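Local coordinates for protein COMB10 (Helicobacter pylori, PDB 2BHV) that probably serves as a core subunit of the Com type IV secretion system, with this periplasmic domain belonging to the TrbI/VirB10 family, at residues Gly62-Val68 with Ser86-Tyr92; Met119-Ala123 with Leu138-Asn142. One frame throughout, in Å; residues are numbered along the deposited sequence.

Interaction 1. Residues Gly62-Val68 with Ser86-Tyr92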
# COMPACT_ATOMS: atom_id res chain seq x y z
N GLY A 62 -2.19 24.98 -3.19
CA GLY A 62 -1.98 26.40 -2.89
C GLY A 62 -0.77 27.03 -3.55
O GLY A 62 -0.37 26.64 -4.64
N LYS A 63 -0.18 28.00 -2.85
CA LYS A 63 0.97 28.78 -3.34
C LYS A 63 2.27 28.45 -2.57
O LYS A 63 2.25 28.17 -1.37
CB LYS A 63 0.66 30.28 -3.24
CG LYS A 63 1.75 31.21 -3.76
CD LYS A 63 1.27 32.67 -3.89
CE LYS A 63 1.51 33.48 -2.60
NZ LYS A 63 1.46 34.95 -2.84
N VAL A 64 3.39 28.50 -3.28
CA VAL A 64 4.69 28.24 -2.67
C VAL A 64 5.69 29.31 -3.05
O VAL A 64 5.70 29.78 -4.19
CB VAL A 64 5.26 26.83 -3.06
CG1 VAL A 64 5.51 26.72 -4.54
CG2 VAL A 64 6.52 26.53 -2.30
N ILE A 65 6.52 29.71 -2.09
CA ILE A 65 7.57 30.67 -2.35
C ILE A 65 8.93 30.05 -2.01
O ILE A 65 9.13 29.54 -0.91
CB ILE A 65 7.38 31.96 -1.54
CG1 ILE A 65 5.99 32.55 -1.79
CG2 ILE A 65 8.46 32.98 -1.88
CD1 ILE A 65 5.56 33.56 -0.75
N ALA A 66 9.84 30.07 -2.97
CA ALA A 66 11.21 29.63 -2.74
C ALA A 66 12.19 30.79 -2.90
O ALA A 66 11.87 31.83 -3.50
CB ALA A 66 11.56 28.52 -3.68
N GLN A 67 13.39 30.62 -2.36
CA GLN A 67 14.41 31.63 -2.49
C GLN A 67 15.69 31.06 -3.10
O GLN A 67 16.22 30.09 -2.62
CB GLN A 67 14.71 32.24 -1.15
CG GLN A 67 15.49 33.50 -1.28
CD GLN A 67 15.85 34.08 0.03
OE1 GLN A 67 17.01 34.10 0.39
NE2 GLN A 67 14.85 34.58 0.75
N VAL A 68 16.18 31.71 -4.15
CA VAL A 68 17.34 31.23 -4.89
C VAL A 68 18.60 31.39 -4.06
O VAL A 68 18.81 32.43 -3.44
CB VAL A 68 17.48 31.94 -6.25
CG1 VAL A 68 18.63 31.35 -7.03
CG2 VAL A 68 16.21 31.80 -7.05
N SER A 86 16.76 35.97 -5.01
CA SER A 86 15.47 36.14 -5.70
C SER A 86 14.40 35.21 -5.12
O SER A 86 14.67 34.08 -4.71
CB SER A 86 15.58 35.89 -7.20
OG SER A 86 16.77 36.42 -7.73
N LYS A 87 13.18 35.71 -5.07
CA LYS A 87 12.05 34.90 -4.70
C LYS A 87 11.51 34.23 -5.96
O LYS A 87 11.43 34.87 -7.01
CB LYS A 87 10.98 35.75 -4.02
CG LYS A 87 11.12 35.87 -2.50
CD LYS A 87 12.58 36.00 -1.99
CE LYS A 87 12.74 37.13 -0.94
NZ LYS A 87 11.68 37.15 0.11
N VAL A 88 11.16 32.95 -5.87
CA VAL A 88 10.44 32.26 -6.94
C VAL A 88 9.05 31.94 -6.46
O VAL A 88 8.88 31.31 -5.42
CB VAL A 88 11.12 30.94 -7.39
CG1 VAL A 88 10.62 30.53 -8.77
CG2 VAL A 88 12.63 31.08 -7.42
N ILE A 89 8.05 32.38 -7.21
CA ILE A 89 6.67 32.15 -6.81
C ILE A 89 6.07 31.05 -7.67
O ILE A 89 6.11 31.13 -8.91
CB ILE A 89 5.83 33.44 -6.89
CG1 ILE A 89 6.43 34.50 -5.98
CG2 ILE A 89 4.40 33.17 -6.51
CD1 ILE A 89 6.00 35.91 -6.32
N GLY A 90 5.54 30.03 -7.01
CA GLY A 90 4.90 28.91 -7.68
C GLY A 90 3.52 28.57 -7.13
O GLY A 90 3.13 29.03 -6.06
N TYR A 91 2.78 27.75 -7.89
CA TYR A 91 1.48 27.26 -7.47
C TYR A 91 1.50 25.77 -7.59
O TYR A 91 2.01 25.24 -8.56
CB TYR A 91 0.39 27.88 -8.33
CG TYR A 91 0.37 29.37 -8.23
CD1 TYR A 91 -0.30 30.02 -7.20
CD2 TYR A 91 1.05 30.15 -9.16
CE1 TYR A 91 -0.30 31.42 -7.10
CE2 TYR A 91 1.06 31.55 -9.07
CZ TYR A 91 0.39 32.17 -8.04
OH TYR A 91 0.41 33.53 -7.96
N TYR A 92 0.97 25.09 -6.59
CA TYR A 92 1.08 23.65 -6.51
C TYR A 92 -0.28 23.00 -6.27
O TYR A 92 -1.16 23.60 -5.64
CB TYR A 92 2.05 23.24 -5.40
CG TYR A 92 1.55 23.52 -3.97
CD1 TYR A 92 0.76 22.58 -3.29
CD2 TYR A 92 1.89 24.70 -3.31
CE1 TYR A 92 0.33 22.81 -2.00
CE2 TYR A 92 1.45 24.94 -2.01
CZ TYR A 92 0.67 23.98 -1.36
OH TYR A 92 0.22 24.21 -0.07
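G62 packs against one face of the Y92 ring at one end of an antiparallel strand pair. With chi1 at 69°, the ring carbon CG of Y92 sits between its own backbone N and carbonyl carbon, which turns the ring back over the partner strand. G62 CA is 4.1 Å from the ring centroid and 22° off the ring normal, a CH-pi contact over the face, while K63 O meets the ring edge in its plane. Y92 N donates to G62 O at 2.8 Å, nearly straight at the hydrogen (174°). The side chains of K63 and Y91 lie side by side and point the same way, K63 CD 3.8 Å from Y91 CE1. V64 and G90 form a hydrogen-bonded pair: V64 N to G90 O and G90 N to V64 O are both 2.8 Å. I65 is in a non-hydrogen-bonded pair with I89, yet its CG2 reaches diagonally to K87 CG, 4.0 Å away. A66 and V88 repeat the double backbone bond. Q67 extends beside K87, bringing its NE2 to 3.7 Å from K87 CE. At the far end V68 N bonds to S86 O, and V68 CG2 packs on V88 CG2 at 3.7 Å. Both strands are interior members of the large mixed sheet of a VirB10-type modified beta-barrel: 48-52 borders 62-68, 103-111 borders 87-94, and W107 of strand 103-111 packs against V64 and V88.

Interaction 2. Residues Met119-Ala123 with Leu138-Asn142; sequences MLTNA and LIERN
T121 OG1 lies 3.6 Å from N142 OD1, across the amide of N142, and makes a weak 2.9 Å bond to L120 O within its own loop. The motif is a helix laid against the loop that leaves a strand: helix 132-146 flanks the modified beta-barrel characteristic of VirB10 periplasmic domains, and 119-123 departs from strand 117-119. The buried surface of 251 Å² indicates a modest contact, to which the helix contributes the side chains of L138, R141 and N142. T121 points at the helix and is its central partner. Its chi1 of -52° sets CG2 anti to the backbone N, sending the methyl beside the guanidinium of R141, with CG2 3.7 Å from NH1. The other end of the N142 amide has a partner elsewhere, ND2 donating to P149 O, which helps orient the group beside T121. R141 bends at chi2 and chi3 (-87°), carrying its guanidinium past T121 in the opposite direction so that its edge abuts the backbone of N122. R141 NH2 is 3.2 Å from N122 O, and the same nitrogen comes within 3.7 Å of N122 CB and 3.9 Å of A123 CB. R145 NH2 lies close to R141 NH1, placing two like charges side by side along the helix. About one turn earlier in the helix than R141 and N142, L138 directs one methyl at the loop backbone, its CD2 3.7 Å from N122 O.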
# COMPACT_ATOMS: atom_id res chain seq x y z
N MET A 119 8.57 36.94 -15.69
CA MET A 119 7.45 36.03 -15.96
C MET A 119 7.87 34.71 -16.56
O MET A 119 8.70 34.67 -17.48
CB MET A 119 6.42 36.68 -16.88
CG MET A 119 5.12 36.99 -16.19
SD MET A 119 5.39 37.96 -14.70
CE MET A 119 5.98 39.53 -15.40
N LEU A 120 7.30 33.63 -16.04
CA LEU A 120 7.50 32.30 -16.59
C LEU A 120 6.17 31.76 -17.11
O LEU A 120 6.12 31.18 -18.20
CB LEU A 120 8.10 31.36 -15.52
CG LEU A 120 9.39 31.87 -14.87
CD1 LEU A 120 9.59 31.25 -13.50
CD2 LEU A 120 10.63 31.63 -15.74
N THR A 121 5.10 31.96 -16.34
CA THR A 121 3.75 31.61 -16.74
C THR A 121 2.76 32.56 -16.06
O THR A 121 2.79 32.72 -14.84
CB THR A 121 3.40 30.13 -16.38
OG1 THR A 121 4.41 29.24 -16.89
CG2 THR A 121 2.04 29.74 -16.97
N ASN A 122 1.88 33.18 -16.86
CA ASN A 122 0.93 34.21 -16.38
C ASN A 122 -0.26 33.72 -15.51
O ASN A 122 -0.20 32.67 -14.89
CB ASN A 122 0.34 34.98 -17.59
CG ASN A 122 1.22 36.16 -18.04
OD1 ASN A 122 2.41 36.25 -17.69
ND2 ASN A 122 0.63 37.06 -18.84
N ALA A 123 -1.37 34.47 -15.61
CA ALA A 123 -2.55 34.40 -14.69
C ALA A 123 -2.35 33.63 -13.38
O ALA A 123 -2.89 34.00 -12.34
CB ALA A 123 -3.85 33.95 -15.44
N LEU A 138 -2.85 26.07 -16.02
CA LEU A 138 -1.51 26.54 -16.29
C LEU A 138 -0.76 25.43 -17.02
O LEU A 138 -0.07 25.68 -18.01
CB LEU A 138 -0.79 26.95 -15.01
CG LEU A 138 -1.29 28.14 -14.17
CD1 LEU A 138 -0.15 28.61 -13.31
CD2 LEU A 138 -1.83 29.30 -14.98
N ILE A 139 -0.94 24.20 -16.52
CA ILE A 139 -0.38 23.00 -17.12
C ILE A 139 -0.91 22.78 -18.52
O ILE A 139 -0.14 22.44 -19.43
CB ILE A 139 -0.66 21.77 -16.24
CG1 ILE A 139 0.28 21.76 -15.03
CG2 ILE A 139 -0.49 20.49 -17.03
CD1 ILE A 139 -0.11 20.76 -13.94
N GLU A 140 -2.21 22.98 -18.70
CA GLU A 140 -2.83 22.88 -20.01
C GLU A 140 -2.36 23.98 -20.99
O GLU A 140 -2.12 23.70 -22.16
CB GLU A 140 -4.35 22.91 -19.88
CG GLU A 140 -5.08 22.96 -21.20
CD GLU A 140 -6.51 22.52 -21.09
OE1 GLU A 140 -7.00 22.38 -19.95
OE2 GLU A 140 -7.15 22.30 -22.14
N ARG A 141 -2.25 25.21 -20.50
CA ARG A 141 -1.71 26.31 -21.30
C ARG A 141 -0.30 25.94 -21.74
O ARG A 141 0.01 25.97 -22.94
CB ARG A 141 -1.70 27.64 -20.52
CG ARG A 141 -3.02 28.45 -20.59
CD ARG A 141 -2.79 29.99 -20.67
NE ARG A 141 -2.66 30.66 -19.36
CZ ARG A 141 -1.52 31.13 -18.84
NH1 ARG A 141 -0.36 31.00 -19.49
NH2 ARG A 141 -1.53 31.74 -17.65
N ASN A 142 0.53 25.57 -20.77
CA ASN A 142 1.91 25.19 -21.02
C ASN A 142 2.02 24.15 -22.11
O ASN A 142 2.89 24.24 -22.98
CB ASN A 142 2.55 24.64 -19.75
CG ASN A 142 3.17 25.73 -18.89
OD1 ASN A 142 3.36 26.87 -19.33
ND2 ASN A 142 3.49 25.38 -17.65

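Overall arrangement
After strands 41-42, 48-52 and 56-57 the chain lays down 62-68, passes through the small hairpin of strands 72-73 and 80-82, and returns antiparallel along 86-92, where interaction 1 closes. It then continues through strands 103-111 and 117-119 into 119-123, and helix 132-146 closes interaction 2 after a partly unmodelled loop. The two contacts therefore follow in series, neither nesting nor crossing. The centres of interactions 1 and 2 are 14 Å apart, and they do not touch. Strand 103-111 links them: S108 makes backbone bonds with I89 on one hand and with L120 and T121 on the other, while V106 touches L138 of the flanking helix.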